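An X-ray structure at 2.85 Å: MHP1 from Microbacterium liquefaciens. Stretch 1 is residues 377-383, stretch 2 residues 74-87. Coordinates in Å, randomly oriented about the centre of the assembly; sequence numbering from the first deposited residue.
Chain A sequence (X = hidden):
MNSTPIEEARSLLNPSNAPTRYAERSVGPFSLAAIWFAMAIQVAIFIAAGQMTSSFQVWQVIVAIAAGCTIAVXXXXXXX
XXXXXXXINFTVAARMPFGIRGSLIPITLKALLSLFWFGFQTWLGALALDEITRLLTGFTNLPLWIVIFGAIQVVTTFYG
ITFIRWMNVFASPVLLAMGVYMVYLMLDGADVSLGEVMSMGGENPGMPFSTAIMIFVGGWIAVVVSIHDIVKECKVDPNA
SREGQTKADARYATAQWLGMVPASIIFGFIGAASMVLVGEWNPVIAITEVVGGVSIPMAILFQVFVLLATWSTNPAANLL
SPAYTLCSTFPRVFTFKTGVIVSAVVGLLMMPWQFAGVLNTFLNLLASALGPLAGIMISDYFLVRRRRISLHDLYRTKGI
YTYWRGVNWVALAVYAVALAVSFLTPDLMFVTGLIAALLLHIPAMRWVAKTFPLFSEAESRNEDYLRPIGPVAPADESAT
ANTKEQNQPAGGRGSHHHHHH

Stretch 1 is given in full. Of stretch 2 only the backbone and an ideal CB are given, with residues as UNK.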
# COMPACT_ATOMS: atom_id res chain seq x y z
N MET A 377 4.22 -6.76 -14.69
CA MET A 377 4.28 -7.89 -13.77
C MET A 377 3.01 -8.71 -13.92
O MET A 377 3.08 -9.94 -13.86
CB MET A 377 4.48 -7.45 -12.33
CG MET A 377 5.88 -6.97 -12.03
SD MET A 377 6.22 -6.64 -10.27
CE MET A 377 6.66 -8.29 -9.74
N ILE A 378 1.87 -8.06 -14.13
CA ILE A 378 0.64 -8.83 -14.30
C ILE A 378 0.76 -9.64 -15.59
O ILE A 378 0.29 -10.79 -15.65
CB ILE A 378 -0.63 -7.95 -14.32
CG1 ILE A 378 -0.96 -7.46 -12.93
CG2 ILE A 378 -1.83 -8.73 -14.87
CD1 ILE A 378 -1.90 -6.27 -12.94
N SER A 379 1.43 -9.07 -16.59
CA SER A 379 1.49 -9.68 -17.91
C SER A 379 2.50 -10.83 -17.99
O SER A 379 2.20 -11.90 -18.52
CB SER A 379 1.80 -8.63 -18.98
OG SER A 379 1.59 -9.15 -20.28
N ASP A 380 3.71 -10.60 -17.47
CA ASP A 380 4.70 -11.65 -17.38
C ASP A 380 4.10 -12.90 -16.71
O ASP A 380 4.12 -13.98 -17.29
CB ASP A 380 5.93 -11.12 -16.62
CG ASP A 380 7.18 -12.01 -16.76
OD1 ASP A 380 8.05 -11.70 -17.62
OD2 ASP A 380 7.33 -13.00 -15.99
N TYR A 381 3.55 -12.76 -15.51
CA TYR A 381 2.99 -13.91 -14.80
C TYR A 381 1.70 -14.51 -15.39
O TYR A 381 1.65 -15.72 -15.57
CB TYR A 381 2.84 -13.61 -13.30
CG TYR A 381 2.18 -14.68 -12.47
CD1 TYR A 381 2.90 -15.75 -11.98
CD2 TYR A 381 0.84 -14.60 -12.15
CE1 TYR A 381 2.30 -16.74 -11.22
CE2 TYR A 381 0.22 -15.58 -11.38
CZ TYR A 381 0.96 -16.67 -10.92
OH TYR A 381 0.37 -17.66 -10.15
N PHE A 382 0.66 -13.73 -15.70
CA PHE A 382 -0.58 -14.33 -16.24
C PHE A 382 -0.55 -14.71 -17.73
O PHE A 382 -0.99 -15.80 -18.10
CB PHE A 382 -1.82 -13.46 -15.99
CG PHE A 382 -2.32 -13.53 -14.60
CD1 PHE A 382 -2.16 -12.46 -13.74
CD2 PHE A 382 -2.93 -14.66 -14.13
CE1 PHE A 382 -2.62 -12.52 -12.44
CE2 PHE A 382 -3.38 -14.73 -12.82
CZ PHE A 382 -3.22 -13.66 -11.98
N LEU A 383 -0.07 -13.82 -18.58
CA LEU A 383 -0.18 -14.02 -20.03
C LEU A 383 1.03 -14.74 -20.64
O LEU A 383 0.87 -15.77 -21.28
CB LEU A 383 -0.42 -12.69 -20.74
CG LEU A 383 -1.67 -11.94 -20.30
CD1 LEU A 383 -1.79 -10.55 -20.98
CD2 LEU A 383 -2.87 -12.80 -20.59
N UNK A 74 -10.23 -4.78 -8.08
CA UNK A 74 -9.97 -5.39 -9.40
C UNK A 74 -8.48 -5.45 -9.75
O UNK A 74 -8.06 -6.39 -10.41
CB UNK A 74 -10.71 -4.61 -10.49
N UNK A 75 -7.69 -4.46 -9.36
CA UNK A 75 -6.24 -4.51 -9.59
C UNK A 75 -5.55 -5.49 -8.64
O UNK A 75 -4.60 -6.17 -9.04
CB UNK A 75 -5.63 -3.12 -9.43
N UNK A 76 -6.05 -5.56 -7.40
CA UNK A 76 -5.53 -6.45 -6.35
C UNK A 76 -5.75 -7.92 -6.73
O UNK A 76 -4.82 -8.72 -6.63
CB UNK A 76 -6.20 -6.15 -5.01
N UNK A 77 -6.96 -8.24 -7.18
CA UNK A 77 -7.26 -9.57 -7.71
C UNK A 77 -6.14 -10.09 -8.61
O UNK A 77 -5.84 -11.28 -8.58
CB UNK A 77 -8.58 -9.54 -8.49
N UNK A 78 -5.50 -9.21 -9.39
CA UNK A 78 -4.44 -9.64 -10.30
C UNK A 78 -3.00 -9.54 -9.74
O UNK A 78 -2.19 -10.45 -9.92
CB UNK A 78 -4.53 -8.80 -11.58
N UNK A 79 -2.67 -8.45 -9.06
CA UNK A 79 -1.30 -8.28 -8.59
C UNK A 79 -0.96 -9.14 -7.36
O UNK A 79 0.20 -9.24 -6.98
CB UNK A 79 -1.06 -6.81 -8.26
N UNK A 80 -1.97 -9.75 -6.74
CA UNK A 80 -1.75 -10.47 -5.49
C UNK A 80 -1.70 -11.98 -5.70
O UNK A 80 -1.37 -12.74 -4.76
CB UNK A 80 -2.85 -10.12 -4.48
N UNK A 81 -2.04 -12.43 -6.90
CA UNK A 81 -2.37 -13.85 -7.08
C UNK A 81 -1.17 -14.79 -6.97
O UNK A 81 -1.31 -15.90 -6.47
CB UNK A 81 -3.03 -14.05 -8.45
N UNK A 82 -0.01 -14.33 -7.45
CA UNK A 82 1.23 -15.10 -7.42
C UNK A 82 1.82 -15.20 -6.03
O UNK A 82 2.46 -16.18 -5.71
CB UNK A 82 2.26 -14.48 -8.37
N UNK A 83 1.62 -14.17 -5.21
CA UNK A 83 2.19 -14.13 -3.87
C UNK A 83 1.45 -15.08 -2.94
O UNK A 83 2.06 -15.71 -2.08
CB UNK A 83 2.15 -12.71 -3.31
N UNK A 84 0.14 -15.17 -3.10
CA UNK A 84 -0.68 -16.09 -2.32
C UNK A 84 -0.30 -17.56 -2.63
O UNK A 84 -0.07 -18.37 -1.72
CB UNK A 84 -2.16 -15.85 -2.61
N UNK A 85 -0.20 -17.90 -3.91
CA UNK A 85 0.06 -19.27 -4.32
C UNK A 85 1.48 -19.73 -3.95
O UNK A 85 1.64 -20.85 -3.45
CB UNK A 85 -0.16 -19.41 -5.83
N UNK A 86 2.49 -18.88 -4.17
CA UNK A 86 3.89 -19.30 -4.06
C UNK A 86 4.64 -18.73 -2.87
O UNK A 86 5.85 -18.95 -2.74
CB UNK A 86 4.64 -18.91 -5.34
N UNK A 87 3.95 -17.99 -2.03
CA UNK A 87 4.55 -17.40 -0.84
C UNK A 87 5.71 -16.43 -1.00
O UNK A 87 6.44 -16.24 -0.05
CB UNK A 87 5.03 -18.54 0.06

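Stretch 1 is a helix that presents three side chains to its partner: Ile378, Tyr381 and Phe382. Their offer is almost wholly apolar, with the Tyr381 hydroxyl as the polar exception, and no hydrogen bond joins the stretches. Stretch 2 comes as two helical segments with position 80 between them; their N-to-C directions lie 55° and 52° from that of stretch 1.

At position 74 the ideal CB finds nothing of stretch 1 within reach, so the contact sets no rule there; the residue is Ile74. Position 75 points its CA-to-CB bond sideways, and only a side chain with some length could approach Ile378. Leucine, methionine or isoleucine would all serve. Leu75 does so lightly, bringing CD2 to 4.4 Å from Ile378 CD1. Positions 76 and 77 are free of stretch 1 as far as the ideal CB can tell, and hold Leu76 and Phe77.

Position 78 is a true facing site. Its CB lies 3.9 Å from Ile378 CD1 and 4.3 Å from Phe382 CE1, which favours an apolar residue, aliphatic or aromatic. Phe78 takes the m rotamer and turns the edge of its ring toward the face of Phe382, with planes at 87° and centroids 5.7 Å apart. Its CB also packs on Ile378, so one residue engages two neighbours a helical turn apart.

Position 79 has the closest CA-CA approach of the two stretches, its CA 6.1 Å from the CA of Ile378, while CA-to-CB points sideways. A small or beta-branched residue suits such a close approach: alanine, serine, valine or threonine. Thr79 sets CG2 3.6 Å from Ile378 CD1, and its OG1 is hydrogen-bonded elsewhere in the structure.

Position 80 points away, at the break between the helices, and stretch 1 asks nothing of it; it is Gln80. At 81 the direction returns: CB sits 3.6 Å from Phe382 CZ, already in contact, so a small residue such as alanine, serine or cysteine is the economical choice. Ser81 lays its CB near the plane of the Phe382 ring, at the edge, and its OG finds a partner elsewhere in the structure.

Position 82 has a CB 3.6 Å from Tyr381 CZ and directed toward the ring. The CB itself already meets the ring, so a methyl is enough, and another small residue would also be reasonable. Ala82 supplies it, with CB 3.6 Å from the ring centroid and only 12° off the normal, a CH-pi contact over the face.

Positions 83 and 84 do not reach stretch 1; they are Ala83 and Ile84. At 85 CB points toward stretch 1, 4.7 Å from Tyr381 OH, and many residues could fit; Arg85 leads its end away to partners elsewhere. At 86 the bond points toward stretch 1 but the ideal CB touches nothing, so a long or broad side chain is needed to meet the tyrosine. Trp86 brings NE1 to 3.9 Å from Tyr381 OH, without a hydrogen bond. Position 87 has positive phi, which by itself favours glycine, and Gly87 follows the helix end.

Stretch 2 74-87: ILLFFTQSAAIRWG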
# COMPACT_ATOMS: atom_id res chain seq x y z
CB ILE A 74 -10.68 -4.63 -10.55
CG1 ILE A 74 -12.21 -4.82 -10.46
CG2 ILE A 74 -10.13 -5.06 -11.94
CD1 ILE A 74 -13.02 -3.68 -11.07
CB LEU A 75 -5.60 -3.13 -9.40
CG LEU A 75 -5.40 -2.27 -10.64
CD1 LEU A 75 -4.83 -0.88 -10.28
CD2 LEU A 75 -4.48 -2.98 -11.63
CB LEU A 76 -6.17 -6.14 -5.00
CG LEU A 76 -5.61 -4.87 -4.34
CD1 LEU A 76 -6.46 -4.37 -3.20
CD2 LEU A 76 -4.22 -5.12 -3.86
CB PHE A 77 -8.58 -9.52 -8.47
CG PHE A 77 -9.02 -10.84 -9.06
CD1 PHE A 77 -8.78 -11.13 -10.40
CD2 PHE A 77 -9.70 -11.77 -8.30
CE1 PHE A 77 -9.20 -12.34 -10.96
CE2 PHE A 77 -10.12 -12.99 -8.84
CZ PHE A 77 -9.87 -13.27 -10.17
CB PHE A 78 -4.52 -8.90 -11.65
CG PHE A 78 -5.73 -9.25 -12.45
CD1 PHE A 78 -6.75 -8.33 -12.64
CD2 PHE A 78 -5.86 -10.49 -13.02
CE1 PHE A 78 -7.89 -8.64 -13.40
CE2 PHE A 78 -7.00 -10.81 -13.78
CZ PHE A 78 -8.01 -9.88 -13.96
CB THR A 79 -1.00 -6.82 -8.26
OG1 THR A 79 -1.71 -6.46 -7.07
CG2 THR A 79 -1.42 -5.93 -9.40
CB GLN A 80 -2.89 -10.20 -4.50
CG GLN A 80 -4.16 -10.92 -4.92
CD GLN A 80 -5.28 -10.86 -3.90
OE1 GLN A 80 -6.24 -11.66 -3.96
NE2 GLN A 80 -5.19 -9.91 -2.95
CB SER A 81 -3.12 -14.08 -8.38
OG SER A 81 -3.32 -15.46 -8.55
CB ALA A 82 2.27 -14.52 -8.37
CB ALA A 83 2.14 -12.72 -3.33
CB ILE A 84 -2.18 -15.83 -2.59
CG1 ILE A 84 -2.61 -14.53 -1.92
CG2 ILE A 84 -3.04 -16.97 -2.10
CD1 ILE A 84 -4.02 -14.12 -2.19
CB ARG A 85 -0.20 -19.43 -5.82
CG ARG A 85 -0.58 -20.82 -6.28
CD ARG A 85 0.58 -21.73 -6.07
NE ARG A 85 0.32 -23.12 -6.42
CZ ARG A 85 0.94 -24.15 -5.83
NH1 ARG A 85 1.80 -23.92 -4.85
NH2 ARG A 85 0.67 -25.39 -6.20
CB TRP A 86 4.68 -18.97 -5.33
CG TRP A 86 4.14 -19.61 -6.56
CD1 TRP A 86 3.60 -18.97 -7.66
CD2 TRP A 86 4.05 -21.02 -6.84
NE1 TRP A 86 3.19 -19.90 -8.59
CE2 TRP A 86 3.46 -21.16 -8.11
CE3 TRP A 86 4.42 -22.17 -6.13
CZ2 TRP A 86 3.24 -22.42 -8.69
CZ3 TRP A 86 4.19 -23.41 -6.72
CH2 TRP A 86 3.62 -23.52 -7.98
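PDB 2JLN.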